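Local atomic coordinates of protein ninB (PDB entry 1PC6), a protein that probably acts in the initiation of genetic exchange in phage lambda, in a role resembling that of RecFOR in Escherichia coli. Residues K48-L53 against D68-K73; S57-W62 against R123-S128. One frame throughout, in Å; residues are numbered along the deposited sequence.

One helix, 43-59, serves both contacts, and the change in chemistry along it makes them instructive together. Interaction 1 uses its middle, where K48-L53 crosses the start of helix 69-80 close to the centre of the chain; the meeting is apolar, and the charged ends of D68, E70 and K73 have partners outside the contact. Interaction 2 uses its C-terminal end and the turn beyond, S57-W62, against the R123-S128 connection, farther out and more exposed; there a glutamine amide pairs with backbone and valines pack beside it. The two contacts also touch: W72 CZ2 of interaction 1 lies 3.4 Å from V60 CG2 of interaction 2, and C52 packs on W127.

Interaction 1: residues K48-L53 against D68-K73; sequences KLWACL and DAESWK. With BME (beta-mercaptoethanol), chain C.
The aliphatic part of K73 does the work of a hydrophobic residue here, lying near W50 and L53 while its ammonium group is engaged elsewhere. Its CG stands anti to the backbone N (chi1 -171°), beside the carbonyl carbon. CD comes within 4.0 Å of CZ2 of W50, and CB lies 3.8 Å from CD1 of L53. Bends at chi3 and chi4 then place CE and NZ; NZ hydrogen-bonds to OG1 of T101 and makes a weak 2.8 Å bond to O1 of a beta-mercaptoethanol molecule, probably from the crystallisation liquor.

W50 turns the edge of its indole to the other helix: CZ3 reaches A69 CB at 3.4 Å, near the ring plane, with the backbone N of E70 at the same edge. One face of the indole is covered from its own helix, by CD2 of L49 and CD1 of L53, both offset toward the rim. L53 completes the grip on A69, its CB lying 3.6 Å from A69 CB, so this methyl group touches both side chains. CD2 of L53 also approaches CB of W72, whose ring leads away to meet W62, F76 and F119.

No hydrogen bond spans the two segments. The carboxylates lie at the subunit interface instead: E70, through OE2, and D68, through OD1, each form a salt bridge with R103 of the second subunit. L49 and L53 also reach I116 of helix 106-122, tying the pair to a third helix.

L53 and A69 are the closest pair of CA atoms across the contact, at 4.7 Å, and the short axes pass 9.4 Å apart at 101°. Such a nearly perpendicular crossing, with a small residue between larger ones, is orthogonal helix packing, here between helices consecutive in the chain.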
# COMPACT_ATOMS: atom_id res chain seq x y z
N LYS A 48 -8.61 2.36 11.16
CA LYS A 48 -9.30 1.36 11.98
C LYS A 48 -8.71 -0.03 11.70
O LYS A 48 -8.35 -0.75 12.63
CB LYS A 48 -10.81 1.38 11.69
N LEU A 49 -8.60 -0.42 10.42
CA LEU A 49 -8.03 -1.72 10.07
C LEU A 49 -6.67 -1.94 10.72
O LEU A 49 -6.42 -2.96 11.35
CB LEU A 49 -7.85 -1.86 8.56
CG LEU A 49 -6.90 -2.98 8.10
CD1 LEU A 49 -7.66 -4.29 7.88
CD2 LEU A 49 -6.22 -2.58 6.81
N TRP A 50 -5.78 -0.97 10.55
CA TRP A 50 -4.45 -1.11 11.11
C TRP A 50 -4.37 -1.00 12.61
O TRP A 50 -3.40 -1.43 13.21
CB TRP A 50 -3.50 -0.12 10.45
CG TRP A 50 -3.21 -0.53 9.06
CD1 TRP A 50 -3.79 -0.06 7.93
CD2 TRP A 50 -2.36 -1.61 8.66
NE1 TRP A 50 -3.37 -0.79 6.85
CE2 TRP A 50 -2.49 -1.75 7.27
CE3 TRP A 50 -1.51 -2.49 9.35
CZ2 TRP A 50 -1.80 -2.72 6.55
CZ3 TRP A 50 -0.83 -3.45 8.63
CH2 TRP A 50 -0.98 -3.56 7.24
N ALA A 51 -5.38 -0.41 13.23
CA ALA A 51 -5.38 -0.30 14.68
C ALA A 51 -5.78 -1.67 15.22
O ALA A 51 -5.31 -2.10 16.27
CB ALA A 51 -6.35 0.76 15.13
N CYS A 52 -6.66 -2.35 14.48
CA CYS A 52 -7.13 -3.69 14.84
C CYS A 52 -5.99 -4.66 14.72
O CYS A 52 -5.63 -5.34 15.68
CB CYS A 52 -8.23 -4.15 13.90
SG CYS A 52 -9.69 -3.17 14.00
N LEU A 53 -5.46 -4.74 13.50
CA LEU A 53 -4.34 -5.61 13.22
C LEU A 53 -3.26 -5.38 14.27
O LEU A 53 -2.71 -6.33 14.81
CB LEU A 53 -3.80 -5.33 11.82
CG LEU A 53 -4.84 -5.52 10.70
CD1 LEU A 53 -4.19 -5.33 9.35
CD2 LEU A 53 -5.45 -6.90 10.80
N ASP A 68 3.25 -9.50 13.22
CA ASP A 68 3.04 -8.08 13.08
C ASP A 68 1.75 -7.84 12.32
O ASP A 68 1.18 -8.77 11.78
CB ASP A 68 4.23 -7.45 12.35
CG ASP A 68 4.78 -8.33 11.25
OD1 ASP A 68 4.56 -7.99 10.06
OD2 ASP A 68 5.41 -9.36 11.58
N ALA A 69 1.29 -6.60 12.29
CA ALA A 69 0.04 -6.28 11.61
C ALA A 69 -0.04 -6.78 10.18
O ALA A 69 -1.08 -7.30 9.76
CB ALA A 69 -0.21 -4.78 11.65
N GLU A 70 1.04 -6.64 9.43
CA GLU A 70 1.05 -7.07 8.04
C GLU A 70 0.79 -8.55 7.94
O GLU A 70 -0.03 -9.01 7.15
CB GLU A 70 2.39 -6.74 7.38
CG GLU A 70 2.81 -5.28 7.51
CD GLU A 70 3.74 -4.84 6.39
OE1 GLU A 70 3.28 -4.83 5.22
OE2 GLU A 70 4.91 -4.50 6.67
N SER A 71 1.52 -9.31 8.75
CA SER A 71 1.38 -10.75 8.78
C SER A 71 -0.04 -11.14 9.16
O SER A 71 -0.58 -12.10 8.62
CB SER A 71 2.38 -11.35 9.77
OG SER A 71 3.72 -11.03 9.44
N TRP A 72 -0.66 -10.41 10.09
CA TRP A 72 -2.03 -10.73 10.49
C TRP A 72 -3.03 -10.40 9.38
O TRP A 72 -4.09 -11.03 9.29
CB TRP A 72 -2.42 -9.99 11.78
CG TRP A 72 -2.10 -10.72 13.05
CD1 TRP A 72 -1.12 -10.41 13.96
CD2 TRP A 72 -2.75 -11.89 13.57
NE1 TRP A 72 -1.13 -11.30 15.00
CE2 TRP A 72 -2.12 -12.22 14.79
CE3 TRP A 72 -3.81 -12.69 13.12
CZ2 TRP A 72 -2.52 -13.32 15.56
CZ3 TRP A 72 -4.20 -13.78 13.89
CH2 TRP A 72 -3.56 -14.09 15.09
N LYS A 73 -2.71 -9.42 8.54
CA LYS A 73 -3.62 -9.08 7.45
C LYS A 73 -3.71 -10.29 6.52
O LYS A 73 -4.79 -10.65 6.07
CB LYS A 73 -3.13 -7.84 6.69
CG LYS A 73 -4.13 -7.29 5.69
CD LYS A 73 -3.76 -5.89 5.22
CE LYS A 73 -2.59 -5.84 4.22
NZ LYS A 73 -2.98 -6.11 2.80
C1 BME C . -3.48 -9.16 2.66
C2 BME C . -3.24 -10.64 2.32
O1 BME C . -2.57 -8.75 3.66
S2 BME C . -1.56 -10.88 1.71

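Interaction 2: residues S57-W62 against R123-S128; sequences SRQVEW and RGVKWS
Around Q59 and V125 the backbones run nearly antiparallel, their end-to-end directions 157° apart, with the two CA atoms separated by 6.4 Å. Here Q59 ties the end of helix 43-59 to the connection that leaves helix 106-122 through a Schellman motif at G124 and leads to W127, the N-cap of helix 128-140.

Q59 pairs with K126 as another peptide would, through both halves of its amide, its CG anti to the carbonyl carbon (chi1 -57°) and the chain extended beyond, bringing the amide across. K126 N gives its hydrogen to OE1 at 2.7 Å, nearly straight, in the carbonyl plane and on a lone pair. NE2 returns a 2.6 Å bond to K126 O, which lies close to the amide plane. Held at both ends, the amide is fixed in rotation, and the pattern tells oxygen from nitrogen.

V60 crosses V125 at about a right angle, CG1 meeting CG2. R58 NH2 approaches S128 OG; both go to D55, by salt bridge and hydrogen bond respectively. W62, whose NE1 bonds to P87 O of the second subunit, meets R123 edge-on: NH1 lies in the indole plane, 3.9 Å from CZ3, with guanidinium and ring 30° apart.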
# COMPACT_ATOMS: atom_id res chain seq x y z
N SER A 57 -2.06 -7.96 16.97
CA SER A 57 -0.64 -8.18 16.86
C SER A 57 -0.03 -8.21 18.24
O SER A 57 0.68 -9.14 18.61
CB SER A 57 0.00 -7.06 16.05
OG SER A 57 1.41 -7.21 15.97
N ARG A 58 -0.32 -7.16 18.99
CA ARG A 58 0.20 -7.01 20.34
C ARG A 58 -0.39 -7.98 21.35
O ARG A 58 0.31 -8.46 22.24
CB ARG A 58 -0.07 -5.59 20.84
CG ARG A 58 0.93 -4.53 20.40
CD ARG A 58 0.61 -3.19 21.05
NE ARG A 58 -0.65 -2.63 20.55
CZ ARG A 58 -0.82 -2.13 19.33
NH1 ARG A 58 0.19 -2.12 18.47
NH2 ARG A 58 -2.01 -1.66 18.95
N GLN A 59 -1.68 -8.27 21.22
CA GLN A 59 -2.33 -9.10 22.21
C GLN A 59 -2.45 -10.60 22.04
O GLN A 59 -2.36 -11.33 23.01
CB GLN A 59 -3.72 -8.51 22.50
CG GLN A 59 -3.63 -7.06 22.96
CD GLN A 59 -4.98 -6.44 23.22
OE1 GLN A 59 -5.80 -7.00 23.94
NE2 GLN A 59 -5.21 -5.27 22.65
N VAL A 60 -2.64 -11.09 20.82
CA VAL A 60 -2.80 -12.52 20.69
C VAL A 60 -1.64 -13.24 19.98
O VAL A 60 -1.20 -12.81 18.90
CB VAL A 60 -4.17 -12.83 20.02
CG1 VAL A 60 -5.07 -11.61 20.13
CG2 VAL A 60 -3.99 -13.23 18.59
N GLU A 61 -1.13 -14.31 20.58
CA GLU A 61 -0.04 -15.01 19.92
C GLU A 61 -0.57 -16.18 19.12
O GLU A 61 -1.38 -16.97 19.61
CB GLU A 61 0.99 -15.50 20.92
CG GLU A 61 0.61 -16.74 21.68
CD GLU A 61 1.79 -17.68 21.81
OE1 GLU A 61 2.89 -17.20 22.21
OE2 GLU A 61 1.62 -18.89 21.51
N TRP A 62 -0.11 -16.28 17.88
CA TRP A 62 -0.52 -17.32 16.97
C TRP A 62 0.42 -18.52 16.98
O TRP A 62 1.54 -18.44 16.47
CB TRP A 62 -0.56 -16.78 15.55
CG TRP A 62 -1.39 -17.59 14.63
CD1 TRP A 62 -1.04 -18.00 13.37
CD2 TRP A 62 -2.76 -17.97 14.80
NE1 TRP A 62 -2.12 -18.59 12.75
CE2 TRP A 62 -3.18 -18.59 13.61
CE3 TRP A 62 -3.67 -17.85 15.85
CZ2 TRP A 62 -4.47 -19.08 13.43
CZ3 TRP A 62 -4.95 -18.33 15.68
CH2 TRP A 62 -5.34 -18.94 14.47
N ARG A 123 -11.22 -13.32 21.71
CA ARG A 123 -9.87 -13.50 22.26
C ARG A 123 -9.63 -12.56 23.44
O ARG A 123 -8.55 -12.58 24.04
CB ARG A 123 -8.79 -13.25 21.20
CG ARG A 123 -8.85 -14.15 19.98
CD ARG A 123 -8.73 -15.60 20.36
NE ARG A 123 -9.36 -16.45 19.37
CZ ARG A 123 -8.70 -17.27 18.56
NH1 ARG A 123 -7.38 -17.36 18.62
NH2 ARG A 123 -9.38 -18.01 17.68
N GLY A 124 -10.61 -11.73 23.77
CA GLY A 124 -10.47 -10.81 24.88
C GLY A 124 -9.57 -9.64 24.55
O GLY A 124 -8.97 -8.99 25.43
N VAL A 125 -9.47 -9.37 23.26
CA VAL A 125 -8.64 -8.28 22.79
C VAL A 125 -9.22 -6.93 23.23
O VAL A 125 -10.41 -6.67 23.05
CB VAL A 125 -8.54 -8.31 21.23
CG1 VAL A 125 -7.89 -7.02 20.72
CG2 VAL A 125 -7.73 -9.51 20.77
N LYS A 126 -8.38 -6.10 23.83
CA LYS A 126 -8.80 -4.77 24.24
C LYS A 126 -8.48 -3.88 23.04
O LYS A 126 -7.32 -3.80 22.63
CB LYS A 126 -8.01 -4.30 25.46
CG LYS A 126 -8.37 -2.88 25.90
CD LYS A 126 -7.43 -2.34 26.98
CE LYS A 126 -7.68 -0.85 27.25
NZ LYS A 126 -9.11 -0.56 27.59
N TRP A 127 -9.49 -3.24 22.48
CA TRP A 127 -9.30 -2.38 21.31
C TRP A 127 -8.76 -1.01 21.66
O TRP A 127 -9.40 -0.25 22.39
CB TRP A 127 -10.61 -2.25 20.55
CG TRP A 127 -11.09 -3.56 20.04
CD1 TRP A 127 -12.18 -4.25 20.45
CD2 TRP A 127 -10.45 -4.37 19.04
NE1 TRP A 127 -12.27 -5.45 19.78
CE2 TRP A 127 -11.22 -5.54 18.90
CE3 TRP A 127 -9.30 -4.21 18.26
CZ2 TRP A 127 -10.88 -6.56 18.00
CZ3 TRP A 127 -8.96 -5.22 17.36
CH2 TRP A 127 -9.75 -6.38 17.25
N SER A 128 -7.59 -0.69 21.11
CA SER A 128 -6.88 0.57 21.37
C SER A 128 -7.58 1.81 20.87
O SER A 128 -7.51 2.88 21.50
CB SER A 128 -5.48 0.52 20.76
OG SER A 128 -5.54 0.43 19.34